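Local coordinates for uncharacterized protein (PDB 5T2X), which is of unknown function but folds as an all-helical Legionella pneumophila protein of the DUF5630 family, at residues L41-T44 and T45-Y49; S92-V95 and K96-F100; L201-A204 and R205-E209; N219-G223 and K224-H228. One frame throughout, in Å; residues are numbered along the deposited sequence.

Interaction 1. Residues L41-T44 and T45-Y49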
ATOM      1  N   LEU A  41      19.288   6.478  16.457  1.00 34.53           N
ATOM      2  CA  LEU A  41      18.119   5.850  17.050  1.00 39.37           C
ATOM      3  C   LEU A  41      17.730   4.584  16.296  1.00 35.75           C
ATOM      4  O   LEU A  41      17.956   4.453  15.091  1.00 37.17           O
ATOM      5  CB  LEU A  41      16.936   6.818  17.057  1.00 33.58           C
ATOM      6  CG  LEU A  41      17.054   8.085  17.900  1.00 41.52           C
ATOM      7  CD1 LEU A  41      15.818   8.949  17.708  1.00 31.87           C
ATOM      8  CD2 LEU A  41      17.244   7.733  19.364  1.00 38.23           C
ATOM      9  N   ASP A  42      17.141   3.644  17.028  1.00 35.83           N
ATOM     10  CA  ASP A  42      16.462   2.533  16.387  1.00 35.94           C
ATOM     11  C   ASP A  42      15.178   3.028  15.728  1.00 34.31           C
ATOM     12  O   ASP A  42      14.613   4.059  16.106  1.00 31.23           O
ATOM     13  CB  ASP A  42      16.151   1.432  17.401  1.00 35.83           C
ATOM     14  CG  ASP A  42      15.464   1.962  18.643  1.00 46.38           C
ATOM     15  OD1 ASP A  42      15.950   2.961  19.215  1.00 48.15           O
ATOM     16  OD2 ASP A  42      14.429   1.388  19.042  1.00 55.76           O
ATOM     17  N   LEU A  43      14.721   2.277  14.724  1.00 30.04           N
ATOM     18  CA  LEU A  43      13.553   2.707  13.962  1.00 31.60           C
ATOM     19  C   LEU A  43      12.323   2.853  14.850  1.00 39.38           C
ATOM     20  O   LEU A  43      11.494   3.739  14.615  1.00 50.24           O
ATOM     21  CB  LEU A  43      13.279   1.726  12.818  1.00 30.44           C
ATOM     22  CG  LEU A  43      12.177   2.124  11.835  1.00 33.53           C
ATOM     23  CD1 LEU A  43      12.393   3.541  11.328  1.00 34.54           C
ATOM     24  CD2 LEU A  43      12.125   1.146  10.673  1.00 27.86           C
ATOM     25  N   THR A  44      12.189   2.006  15.875  1.00 36.29           N
ATOM     26  CA  THR A  44      11.047   2.112  16.779  1.00 42.43           C
ATOM     27  C   THR A  44      11.040   3.457  17.494  1.00 37.47           C
ATOM     28  O   THR A  44      10.007   4.129  17.571  1.00 38.92           O
ATOM     29  CB  THR A  44      11.064   0.968  17.792  1.00 43.81           C
ATOM     30  OG1 THR A  44      10.951  -0.287  17.108  1.00 52.24           O
ATOM     31  CG2 THR A  44       9.902   1.113  18.771  1.00 33.62           C
ATOM     32  N   THR A  45      12.198   3.871  18.015  1.00 33.23           N
ATOM     33  CA  THR A  45      12.267   5.130  18.749  1.00 32.97           C
ATOM     34  C   THR A  45      12.167   6.326  17.810  1.00 36.95           C
ATOM     35  O   THR A  45      11.532   7.333  18.147  1.00 38.37           O
ATOM     36  CB  THR A  45      13.559   5.185  19.562  1.00 42.30           C
ATOM     37  OG1 THR A  45      13.666   4.006  20.369  1.00 42.05           O
ATOM     38  CG2 THR A  45      13.571   6.409  20.465  1.00 40.68           C
ATOM     39  N   LEU A  46      12.784   6.232  16.629  1.00 29.50           N
ATOM     40  CA  LEU A  46      12.701   7.318  15.655  1.00 32.17           C
ATOM     41  C   LEU A  46      11.254   7.598  15.268  1.00 37.92           C
ATOM     42  O   LEU A  46      10.804   8.749  15.283  1.00 36.02           O
ATOM     43  CB  LEU A  46      13.531   6.979  14.416  1.00 32.50           C
ATOM     44  CG  LEU A  46      13.351   7.907  13.209  1.00 38.51           C
ATOM     45  CD1 LEU A  46      13.828   9.319  13.523  1.00 31.52           C
ATOM     46  CD2 LEU A  46      14.067   7.357  11.984  1.00 36.87           C
ATOM     47  N   ILE A  47      10.508   6.548  14.917  1.00 33.70           N
ATOM     48  CA  ILE A  47       9.108   6.723  14.541  1.00 38.54           C
ATOM     49  C   ILE A  47       8.304   7.262  15.717  1.00 41.35           C
ATOM     50  O   ILE A  47       7.449   8.141  15.556  1.00 46.90           O
ATOM     51  CB  ILE A  47       8.530   5.396  14.014  1.00 32.66           C
ATOM     52  CG1 ILE A  47       9.215   5.008  12.703  1.00 35.04           C
ATOM     53  CG2 ILE A  47       7.026   5.500  13.830  1.00 29.54           C
ATOM     54  CD1 ILE A  47       8.718   3.711  12.118  1.00 34.72           C
ATOM     55  N   LYS A  48       8.577   6.753  16.919  1.00 31.31           N
ATOM     56  CA  LYS A  48       7.865   7.223  18.102  1.00 38.56           C
ATOM     57  C   LYS A  48       8.137   8.698  18.376  1.00 44.80           C
ATOM     58  O   LYS A  48       7.254   9.407  18.872  1.00 51.18           O
ATOM     59  CB  LYS A  48       8.250   6.366  19.306  1.00 44.99           C
ATOM     60  CG  LYS A  48       7.515   6.704  20.587  1.00 56.06           C
ATOM     61  CD  LYS A  48       7.616   5.555  21.572  1.00 75.99           C
ATOM     62  CE  LYS A  48       7.380   6.031  22.987  1.00 87.13           C
ATOM     63  NZ  LYS A  48       8.418   7.022  23.377  1.00 95.78           N
ATOM     64  N   TYR A  49       9.340   9.181  18.055  1.00 49.91           N
ATOM     65  CA  TYR A  49       9.632  10.599  18.249  1.00 39.79           C
ATOM     66  C   TYR A  49       8.858  11.464  17.262  1.00 38.86           C
ATOM     67  O   TYR A  49       8.375  12.544  17.624  1.00 41.96           O
ATOM     68  CB  TYR A  49      11.133  10.861  18.122  1.00 38.59           C
ATOM     69  CG  TYR A  49      11.941  10.502  19.352  1.00 34.52           C
ATOM     70  CD1 TYR A  49      11.376   9.784  20.399  1.00 37.22           C
ATOM     71  CD2 TYR A  49      13.269  10.893  19.468  1.00 32.41           C
ATOM     72  CE1 TYR A  49      12.116   9.456  21.523  1.00 36.98           C
ATOM     73  CE2 TYR A  49      14.015  10.573  20.588  1.00 40.37           C
ATOM     74  CZ  TYR A  49      13.435   9.855  21.611  1.00 44.33           C
ATOM     75  OH  TYR A  49      14.177   9.536  22.725  1.00 47.29           O
TER
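L41 and Y49 mark the tightly packed side of this helix start: methyl CD1 of L41 lies 3.7 Å from CD2 of the Y49 ring, the two side chains crossing at about a right angle. T45 lies in the same patch, its CG2 standing over one face of that ring, offset toward the rim, and 4.1 Å from CD2 of L41. On the other flank, L43 CD1 meets I47 CG1 at 3.8 Å, and both residues lean on helix 91-111, while Y49 packs against helix 15-27. The exposed side is polar. D42 is the N-cap of helix 43-52; chi1 of 50° puts CG between backbone N and carbonyl carbon, from where OD1 and OD2 can face T45. T45 OG1 donates to D42 OD1 at 2.8 Å, reaching it on the syn side, 26° out of the carboxylate plane, whereas the capping bond from T45 N to D42 OD2 is weak at 3.5 Å. The carboxylate probably also offsets the helix dipole. Regular backbone bonding starts with L46 N to D42 O (2.9 Å, 168° at the hydrogen). The bent chain of K48 carries its NZ to a salt bridge with E15 of helix 15-27.

Interaction 2. Residues S92-V95 and K96-F100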
ATOM      1  N   SER A  92       9.627   8.116   3.868  1.00 28.27           N
ATOM      2  CA  SER A  92       9.228   7.903   5.256  1.00 35.17           C
ATOM      3  C   SER A  92       7.921   7.126   5.333  1.00 34.08           C
ATOM      4  O   SER A  92       7.766   6.244   6.186  1.00 40.03           O
ATOM      5  CB  SER A  92       9.099   9.239   5.988  1.00 29.79           C
ATOM      6  OG  SER A  92       7.936   9.937   5.581  1.00 41.45           O
ATOM      7  N   GLN A  93       6.972   7.439   4.448  1.00 34.60           N
ATOM      8  CA  GLN A  93       5.743   6.658   4.374  1.00 34.66           C
ATOM      9  C   GLN A  93       6.040   5.205   4.031  1.00 34.44           C
ATOM     10  O   GLN A  93       5.390   4.289   4.549  1.00 35.11           O
ATOM     11  CB  GLN A  93       4.796   7.269   3.343  1.00 28.41           C
ATOM     12  CG  GLN A  93       4.275   8.640   3.726  1.00 30.75           C
ATOM     13  CD  GLN A  93       3.404   9.249   2.650  1.00 30.72           C
ATOM     14  OE1 GLN A  93       3.765   9.253   1.473  1.00 39.01           O
ATOM     15  NE2 GLN A  93       2.246   9.761   3.046  1.00 39.12           N
ATOM     16  N   LEU A  94       7.027   4.974   3.162  1.00 31.34           N
ATOM     17  CA  LEU A  94       7.394   3.607   2.813  1.00 34.96           C
ATOM     18  C   LEU A  94       7.996   2.875   4.006  1.00 35.10           C
ATOM     19  O   LEU A  94       7.642   1.721   4.275  1.00 33.52           O
ATOM     20  CB  LEU A  94       8.368   3.615   1.636  1.00 31.95           C
ATOM     21  CG  LEU A  94       8.887   2.255   1.168  1.00 38.76           C
ATOM     22  CD1 LEU A  94       7.739   1.364   0.720  1.00 30.16           C
ATOM     23  CD2 LEU A  94       9.903   2.429   0.051  1.00 34.91           C
ATOM     24  N   VAL A  95       8.896   3.534   4.739  1.00 35.67           N
ATOM     25  CA  VAL A  95       9.569   2.883   5.860  1.00 31.50           C
ATOM     26  C   VAL A  95       8.601   2.671   7.018  1.00 30.68           C
ATOM     27  O   VAL A  95       8.548   1.586   7.612  1.00 31.75           O
ATOM     28  CB  VAL A  95      10.799   3.699   6.293  1.00 31.50           C
ATOM     29  CG1 VAL A  95      11.380   3.141   7.580  1.00 22.51           C
ATOM     30  CG2 VAL A  95      11.847   3.694   5.193  1.00 23.18           C
ATOM     31  N   LYS A  96       7.826   3.702   7.364  1.00 25.93           N
ATOM     32  CA  LYS A  96       6.850   3.556   8.440  1.00 31.45           C
ATOM     33  C   LYS A  96       5.810   2.499   8.095  1.00 33.70           C
ATOM     34  O   LYS A  96       5.407   1.709   8.958  1.00 35.57           O
ATOM     35  CB  LYS A  96       6.168   4.893   8.728  1.00 31.17           C
ATOM     36  CG  LYS A  96       7.075   5.965   9.300  1.00 27.08           C
ATOM     37  CD  LYS A  96       6.300   7.259   9.479  1.00 31.65           C
ATOM     38  CE  LYS A  96       7.197   8.399   9.921  1.00 32.17           C
ATOM     39  NZ  LYS A  96       6.442   9.682   9.975  1.00 34.22           N
ATOM     40  N   GLY A  97       5.363   2.469   6.838  1.00 33.14           N
ATOM     41  CA  GLY A  97       4.386   1.471   6.434  1.00 25.65           C
ATOM     42  C   GLY A  97       4.918   0.056   6.548  1.00 31.86           C
ATOM     43  O   GLY A  97       4.205  -0.852   6.983  1.00 36.52           O
ATOM     44  N   ILE A  98       6.178  -0.151   6.162  1.00 37.31           N
ATOM     45  CA  ILE A  98       6.789  -1.470   6.295  1.00 32.48           C
ATOM     46  C   ILE A  98       6.967  -1.829   7.764  1.00 35.43           C
ATOM     47  O   ILE A  98       6.707  -2.967   8.175  1.00 30.36           O
ATOM     48  CB  ILE A  98       8.126  -1.516   5.534  1.00 32.76           C
ATOM     49  CG1 ILE A  98       7.890  -1.413   4.029  1.00 37.94           C
ATOM     50  CG2 ILE A  98       8.899  -2.784   5.873  1.00 30.21           C
ATOM     51  CD1 ILE A  98       9.156  -1.157   3.237  1.00 43.89           C
ATOM     52  N   TYR A  99       7.405  -0.867   8.579  1.00 28.40           N
ATOM     53  CA  TYR A  99       7.636  -1.139   9.994  1.00 25.45           C
ATOM     54  C   TYR A  99       6.337  -1.505  10.703  1.00 30.35           C
ATOM     55  O   TYR A  99       6.265  -2.518  11.409  1.00 35.18           O
ATOM     56  CB  TYR A  99       8.291   0.069  10.664  1.00 27.82           C
ATOM     57  CG  TYR A  99       8.307  -0.020  12.173  1.00 30.16           C
ATOM     58  CD1 TYR A  99       9.284  -0.752  12.836  1.00 28.86           C
ATOM     59  CD2 TYR A  99       7.337   0.620  12.937  1.00 29.86           C
ATOM     60  CE1 TYR A  99       9.297  -0.842  14.217  1.00 28.65           C
ATOM     61  CE2 TYR A  99       7.342   0.537  14.315  1.00 33.60           C
ATOM     62  CZ  TYR A  99       8.323  -0.195  14.950  1.00 32.35           C
ATOM     63  OH  TYR A  99       8.329  -0.278  16.322  1.00 38.65           O
ATOM     64  N   PHE A 100       5.300  -0.682  10.533  1.00 31.96           N
ATOM     65  CA  PHE A 100       4.028  -0.952  11.196  1.00 26.30           C
ATOM     66  C   PHE A 100       3.416  -2.262  10.722  1.00 31.90           C
ATOM     67  O   PHE A 100       2.766  -2.962  11.507  1.00 37.69           O
ATOM     68  CB  PHE A 100       3.058   0.208  10.967  1.00 27.95           C
ATOM     69  CG  PHE A 100       3.381   1.439  11.766  1.00 35.22           C
ATOM     70  CD1 PHE A 100       3.796   1.336  13.084  1.00 32.95           C
ATOM     71  CD2 PHE A 100       3.274   2.699  11.200  1.00 35.63           C
ATOM     72  CE1 PHE A 100       4.093   2.466  13.823  1.00 33.77           C
ATOM     73  CE2 PHE A 100       3.571   3.834  11.933  1.00 33.59           C
ATOM     74  CZ  PHE A 100       3.981   3.718  13.246  1.00 33.66           C
TER
HETATM   75  O   HOH W   1       5.417   9.410   7.056  1.00 42.88           O
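With chi1 near 178°, L94 has its CG opposite the backbone N, whereas I98, at chi1 -67°, turns CG1 back beside its own N and toward the preceding turn. These settings lay the two side chains alongside each other, pointing the same way, and their CD1 methyls meet at 3.8 Å. The same first torsion brings I98 CG1 to 3.2 Å from L94 O, the carbonyl that accepts from I98 N. K96 uses a similar first torsion but is extended beyond CG, so its chain passes S92 O before reaching the polar cluster at S92. There a water donates to S92 OG at 3.0 Å and accepts from K96 NZ at 3.1 Å, bridging residues one turn apart. E61 adds an acceptor for S92 OG and a long, weak ion pair with K96 NZ, so the ammonium of K96, a buried residue, probably gains some charge compensation. All this occurs near the start of helix 91-111, whose i to i+4 pattern is explicit in K96 N to S92 O (2.8 Å, 168° at the hydrogen) and is repeated by G97, I98 and Y99. G97 is buried, and its O accepts from S126 OG of helix 117-128. Around the helix, V95 rests on L73 and K96 on W69, both of helix 66-76, while I98 touches F83 in a loop.

Interaction 3. Residues L201-A204 and R205-E209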
ATOM      1  N   LEU A 201      -8.668  -4.274 -14.027  1.00 35.19           N
ATOM      2  CA  LEU A 201      -7.716  -5.216 -14.607  1.00 33.94           C
ATOM      3  C   LEU A 201      -7.047  -4.628 -15.843  1.00 43.15           C
ATOM      4  O   LEU A 201      -5.838  -4.798 -16.042  1.00 44.01           O
ATOM      5  CB  LEU A 201      -8.421  -6.529 -14.947  1.00 31.29           C
ATOM      6  CG  LEU A 201      -7.574  -7.622 -15.602  1.00 35.13           C
ATOM      7  CD1 LEU A 201      -6.380  -7.975 -14.731  1.00 32.18           C
ATOM      8  CD2 LEU A 201      -8.424  -8.853 -15.873  1.00 31.51           C
ATOM      9  N   LEU A 202      -7.815  -3.929 -16.683  1.00 49.02           N
ATOM     10  CA  LEU A 202      -7.235  -3.304 -17.866  1.00 42.92           C
ATOM     11  C   LEU A 202      -6.275  -2.184 -17.485  1.00 40.33           C
ATOM     12  O   LEU A 202      -5.200  -2.050 -18.084  1.00 45.93           O
ATOM     13  CB  LEU A 202      -8.342  -2.777 -18.781  1.00 36.97           C
ATOM     14  CG  LEU A 202      -9.279  -3.823 -19.390  1.00 39.78           C
ATOM     15  CD1 LEU A 202     -10.370  -3.160 -20.216  1.00 37.48           C
ATOM     16  CD2 LEU A 202      -8.498  -4.816 -20.232  1.00 43.01           C
ATOM     17  N   ILE A 203      -6.642  -1.370 -16.492  1.00 42.22           N
ATOM     18  CA  ILE A 203      -5.757  -0.297 -16.046  1.00 36.82           C
ATOM     19  C   ILE A 203      -4.460  -0.873 -15.494  1.00 36.51           C
ATOM     20  O   ILE A 203      -3.373  -0.334 -15.735  1.00 47.71           O
ATOM     21  CB  ILE A 203      -6.471   0.592 -15.011  1.00 40.01           C
ATOM     22  CG1 ILE A 203      -7.675   1.288 -15.646  1.00 37.65           C
ATOM     23  CG2 ILE A 203      -5.511   1.622 -14.436  1.00 31.80           C
ATOM     24  CD1 ILE A 203      -8.506   2.084 -14.661  1.00 34.80           C
ATOM     25  N   ALA A 204      -4.551  -1.982 -14.756  1.00 38.70           N
ATOM     26  CA  ALA A 204      -3.352  -2.608 -14.208  1.00 41.37           C
ATOM     27  C   ALA A 204      -2.401  -3.043 -15.315  1.00 43.22           C
ATOM     28  O   ALA A 204      -1.177  -2.954 -15.163  1.00 43.15           O
ATOM     29  CB  ALA A 204      -3.737  -3.799 -13.331  1.00 33.42           C
ATOM     30  N   ARG A 205      -2.943  -3.511 -16.440  1.00 40.66           N
ATOM     31  CA  ARG A 205      -2.086  -3.906 -17.552  1.00 39.71           C
ATOM     32  C   ARG A 205      -1.481  -2.688 -18.238  1.00 39.43           C
ATOM     33  O   ARG A 205      -0.285  -2.674 -18.550  1.00 43.73           O
ATOM     34  CB  ARG A 205      -2.877  -4.750 -18.550  1.00 38.50           C
ATOM     35  CG  ARG A 205      -2.019  -5.394 -19.624  1.00 47.51           C
ATOM     36  CD  ARG A 205      -2.864  -6.224 -20.576  1.00 46.60           C
ATOM     37  NE  ARG A 205      -2.042  -7.035 -21.469  1.00 53.77           N
ATOM     38  CZ  ARG A 205      -2.528  -7.832 -22.415  1.00 60.16           C
ATOM     39  NH1 ARG A 205      -3.839  -7.928 -22.598  1.00 50.43           N
ATOM     40  NH2 ARG A 205      -1.702  -8.535 -23.180  1.00 54.04           N
ATOM     41  N   LYS A 206      -2.291  -1.650 -18.467  1.00 38.58           N
ATOM     42  CA  LYS A 206      -1.817  -0.441 -19.132  1.00 44.56           C
ATOM     43  C   LYS A 206      -0.787   0.321 -18.307  1.00 47.83           C
ATOM     44  O   LYS A 206      -0.082   1.174 -18.855  1.00 58.47           O
ATOM     45  CB  LYS A 206      -3.002   0.469 -19.458  1.00 40.16           C
ATOM     46  CG  LYS A 206      -3.980  -0.150 -20.441  1.00 41.71           C
ATOM     47  CD  LYS A 206      -5.205   0.720 -20.654  1.00 42.58           C
ATOM     48  CE  LYS A 206      -6.148   0.073 -21.654  1.00 46.88           C
ATOM     49  NZ  LYS A 206      -5.472  -0.170 -22.961  1.00 48.93           N
ATOM     50  N   LEU A 207      -0.687   0.043 -17.008  1.00 48.21           N
ATOM     51  CA  LEU A 207       0.327   0.659 -16.165  1.00 43.21           C
ATOM     52  C   LEU A 207       1.543  -0.230 -15.952  1.00 39.67           C
ATOM     53  O   LEU A 207       2.559   0.253 -15.447  1.00 44.39           O
ATOM     54  CB  LEU A 207      -0.268   1.031 -14.799  1.00 43.47           C
ATOM     55  CG  LEU A 207      -1.401   2.058 -14.764  1.00 45.05           C
ATOM     56  CD1 LEU A 207      -1.868   2.282 -13.334  1.00 39.43           C
ATOM     57  CD2 LEU A 207      -0.968   3.368 -15.399  1.00 50.05           C
ATOM     58  N   SER A 208       1.469  -1.505 -16.342  1.00 37.75           N
ATOM     59  CA  SER A 208       2.497  -2.481 -15.999  1.00 41.24           C
ATOM     60  C   SER A 208       3.850  -2.193 -16.638  1.00 51.04           C
ATOM     61  O   SER A 208       4.842  -2.814 -16.240  1.00 51.65           O
ATOM     62  CB  SER A 208       2.031  -3.883 -16.395  1.00 37.80           C
ATOM     63  OG  SER A 208       1.752  -3.954 -17.782  1.00 47.80           O
ATOM     64  N   GLU A 209       3.923  -1.278 -17.605  1.00 54.86           N
ATOM     65  CA  GLU A 209       5.183  -0.981 -18.274  1.00 64.51           C
ATOM     66  C   GLU A 209       5.942   0.178 -17.644  1.00 59.20           C
ATOM     67  O   GLU A 209       7.146   0.315 -17.889  1.00 72.57           O
ATOM     68  CB  GLU A 209       4.939  -0.668 -19.755  1.00 72.19           C
ATOM     69  CG  GLU A 209       4.251  -1.779 -20.542  1.00 87.74           C
ATOM     70  CD  GLU A 209       5.208  -2.862 -21.013  1.00 87.86           C
ATOM     71  OE1 GLU A 209       6.211  -3.128 -20.318  1.00 89.09           O
ATOM     72  OE2 GLU A 209       4.956  -3.446 -22.088  1.00 82.21           O
TER
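The CG2 branch of I203 lies 3.9 Å from the CD1 methyl of L207, the two side chains running side by side in the same direction. L207 has its CG anti to the carbonyl carbon (chi1 -63°), which brings CG back to 3.2 Å from I203 O. That oxygen also accepts from L207 N at 3.0 Å, but the angle at the hydrogen is only 131°, a bent bond near the C-terminal end of the helix. One residue earlier the bond is straighter, K206 N reaching L202 O at 3.0 Å with 164°, while the aliphatic chain of K206 follows the same carbonyl. The next shell is the chain leaving the helix. S208 N donates to R205 O at 3.1 Å, tying this residue to the turn before it. S208 OG, set between its backbone N and carbonyl carbon, bonds to the same oxygen in the carbonyl plane, on a lone pair, though its 2.5 Å is short and of doubtful precision. The extended R205 side chain reaches further, its NH1 forming a salt bridge with D238. A204 O, for its part, accepts from T170 OG1 at the start of helix 169-185. Helix 191-207 is thus flanked on several fronts: I203 and A204 lie on Y173 of helix 169-185, L202 and R205 on I241 of helix 237-248, and L207 on L270 of helix 252-272.

Interaction 4. Residues N219-G223 and K224-H228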
ATOM      1  N   ASN A 219       7.966  -4.527  -4.965  1.00 38.87           N
ATOM      2  CA  ASN A 219       7.676  -4.460  -3.536  1.00 35.62           C
ATOM      3  C   ASN A 219       6.477  -5.321  -3.163  1.00 40.97           C
ATOM      4  O   ASN A 219       6.508  -6.033  -2.152  1.00 43.76           O
ATOM      5  CB  ASN A 219       7.431  -3.010  -3.114  1.00 35.36           C
ATOM      6  CG  ASN A 219       8.668  -2.148  -3.242  1.00 43.91           C
ATOM      7  OD1 ASN A 219       9.660  -2.550  -3.847  1.00 48.39           O
ATOM      8  ND2 ASN A 219       8.612  -0.949  -2.673  1.00 41.55           N
ATOM      9  N   ALA A 220       5.410  -5.273  -3.966  1.00 41.84           N
ATOM     10  CA  ALA A 220       4.156  -5.909  -3.574  1.00 37.57           C
ATOM     11  C   ALA A 220       4.293  -7.423  -3.492  1.00 40.92           C
ATOM     12  O   ALA A 220       3.713  -8.057  -2.602  1.00 48.37           O
ATOM     13  CB  ALA A 220       3.048  -5.527  -4.552  1.00 41.44           C
ATOM     14  N   TYR A 221       5.051  -8.022  -4.407  1.00 45.65           N
ATOM     15  CA  TYR A 221       5.190  -9.470  -4.463  1.00 46.71           C
ATOM     16  C   TYR A 221       6.580  -9.938  -4.053  1.00 51.83           C
ATOM     17  O   TYR A 221       6.933 -11.095  -4.304  1.00 52.21           O
ATOM     18  CB  TYR A 221       4.839  -9.970  -5.866  1.00 44.86           C
ATOM     19  CG  TYR A 221       3.559  -9.360  -6.389  1.00 47.41           C
ATOM     20  CD1 TYR A 221       2.357  -9.540  -5.716  1.00 45.09           C
ATOM     21  CD2 TYR A 221       3.553  -8.590  -7.545  1.00 48.03           C
ATOM     22  CE1 TYR A 221       1.184  -8.976  -6.182  1.00 48.06           C
ATOM     23  CE2 TYR A 221       2.383  -8.023  -8.020  1.00 46.76           C
ATOM     24  CZ  TYR A 221       1.202  -8.219  -7.334  1.00 48.28           C
ATOM     25  OH  TYR A 221       0.036  -7.657  -7.801  1.00 45.72           O
ATOM     26  N   PHE A 222       7.369  -9.064  -3.424  1.00 49.39           N
ATOM     27  CA  PHE A 222       8.680  -9.416  -2.877  1.00 47.10           C
ATOM     28  C   PHE A 222       9.605  -9.979  -3.954  1.00 50.98           C
ATOM     29  O   PHE A 222      10.316 -10.963  -3.739  1.00 50.57           O
ATOM     30  CB  PHE A 222       8.542 -10.392  -1.706  1.00 40.61           C
ATOM     31  CG  PHE A 222       7.580  -9.931  -0.647  1.00 52.26           C
ATOM     32  CD1 PHE A 222       7.962  -8.983   0.290  1.00 54.70           C
ATOM     33  CD2 PHE A 222       6.294 -10.442  -0.590  1.00 54.40           C
ATOM     34  CE1 PHE A 222       7.079  -8.554   1.263  1.00 54.87           C
ATOM     35  CE2 PHE A 222       5.406 -10.018   0.382  1.00 54.73           C
ATOM     36  CZ  PHE A 222       5.799  -9.073   1.310  1.00 56.20           C
ATOM     37  N   GLY A 223       9.592  -9.348  -5.127  1.00 59.99           N
ATOM     38  CA  GLY A 223      10.464  -9.731  -6.217  1.00 60.88           C
ATOM     39  C   GLY A 223      10.105 -11.016  -6.927  1.00 58.76           C
ATOM     40  O   GLY A 223      10.813 -11.401  -7.863  1.00 54.98           O
ATOM     41  N   LYS A 224       9.032 -11.694  -6.523  1.00 62.98           N
ATOM     42  CA  LYS A 224       8.646 -12.966  -7.117  1.00 66.75           C
ATOM     43  C   LYS A 224       7.790 -12.807  -8.369  1.00 61.95           C
ATOM     44  O   LYS A 224       7.277 -13.805  -8.883  1.00 66.28           O
ATOM     45  CB  LYS A 224       7.915 -13.831  -6.085  1.00 66.63           C
ATOM     46  CG  LYS A 224       8.853 -14.564  -5.135  1.00 65.01           C
ATOM     47  CD  LYS A 224       8.094 -15.429  -4.141  1.00 74.11           C
ATOM     48  CE  LYS A 224       7.327 -14.583  -3.139  1.00 84.31           C
ATOM     49  NZ  LYS A 224       6.683 -15.418  -2.086  1.00 84.19           N
ATOM     50  N   GLY A 225       7.624 -11.585  -8.868  1.00 57.73           N
ATOM     51  CA  GLY A 225       6.950 -11.363 -10.128  1.00 57.49           C
ATOM     52  C   GLY A 225       5.436 -11.329 -10.009  1.00 58.44           C
ATOM     53  O   GLY A 225       4.840 -11.675  -8.987  1.00 54.52           O
ATOM     54  N   LEU A 226       4.805 -10.907 -11.104  1.00 66.78           N
ATOM     55  CA  LEU A 226       3.356 -10.758 -11.145  1.00 67.46           C
ATOM     56  C   LEU A 226       2.627 -12.088 -11.303  1.00 70.51           C
ATOM     57  O   LEU A 226       1.441 -12.173 -10.970  1.00 70.05           O
ATOM     58  CB  LEU A 226       2.971  -9.804 -12.280  1.00 57.56           C
ATOM     59  CG  LEU A 226       1.560  -9.215 -12.277  1.00 58.66           C
ATOM     60  CD1 LEU A 226       1.612  -7.730 -12.591  1.00 61.74           C
ATOM     61  CD2 LEU A 226       0.672  -9.941 -13.275  1.00 62.96           C
ATOM     62  N   ILE A 227       3.309 -13.125 -11.789  1.00 78.38           N
ATOM     63  CA  ILE A 227       2.667 -14.424 -11.969  1.00 85.31           C
ATOM     64  C   ILE A 227       2.615 -15.190 -10.652  1.00 90.94           C
ATOM     65  O   ILE A 227       1.588 -15.787 -10.309  1.00 91.45           O
ATOM     66  CB  ILE A 227       3.388 -15.231 -13.067  1.00 84.66           C
ATOM     67  CG1 ILE A 227       2.864 -14.851 -14.457  1.00 81.50           C
ATOM     68  CG2 ILE A 227       3.224 -16.728 -12.835  1.00 82.67           C
ATOM     69  CD1 ILE A 227       3.323 -13.497 -14.958  1.00 76.60           C
ATOM     70  N   HIS A 228       3.708 -15.178  -9.888  1.00 90.86           N
ATOM     71  CA  HIS A 228       3.756 -15.884  -8.614  1.00 83.59           C
ATOM     72  C   HIS A 228       3.177 -15.029  -7.492  1.00 90.30           C
ATOM     73  O   HIS A 228       3.602 -15.138  -6.336  1.00 93.47           O
ATOM     74  CB  HIS A 228       5.194 -16.295  -8.286  1.00 70.61           C
TER
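The ring of Y221 has A220 CB over the centre of one face, 4.0 Å above the plane, while G225 O and L226 CA approach obliquely. G225 O is 3.6 Å from Y221 CB, and L226 CG lies 4.5 Å from Y221 CE2, a loose apolar approach. The F222 ring has N219 O above one face, offset toward the rim, and also meets Y133 with planes at about 15°. These rings sit where helix 211-220 ends in a Schellman motif, with F222 at C-prime, phi 58°. From Y221 to K224 the chain makes a type I' turn: both central residues have positive phi, G223 at 73°. K224 N closes it on Y221 O at 3.1 Å, from well above the carbonyl plane rather than on a lone pair. K224 CG lies anti to the carbonyl carbon, and the bend at chi3 then returns the chain over the turn, leaving CE 3.7 Å from Y221 O. Y221 and L226 both touch L174 of helix 169-185, attaching the loop to that helix. The one hydrogen bond between the segments is K224 N to Y221 O, and the turn probably relies on positive phi at F222 and G223, the second suited by glycine.

How the interactions relate
Interactions 2 and 3 are buried, interaction 1 is partly buried, and interaction 4 lies at the surface. Interactions 1 and 2 join directly: Y99 OH and T44 OG1 probably share a hydrogen bond (2.7 Å), while I47 packs on Y99 and F100, coupling helix 43-52 to helix 91-111. Interactions 3 and 4 belong to consecutive helices, with nearest atoms about 5 Å apart, and both rest on helix 169-185. A slight contact, L94 CD1 to N219 ND2, connects interactions 2 and 4. Chemistry follows position: a carboxylate cap opens one helix, a water bridges polar groups within another, a serine folds back near the end of a third helix, and positive-phi backbone turns the surface loop.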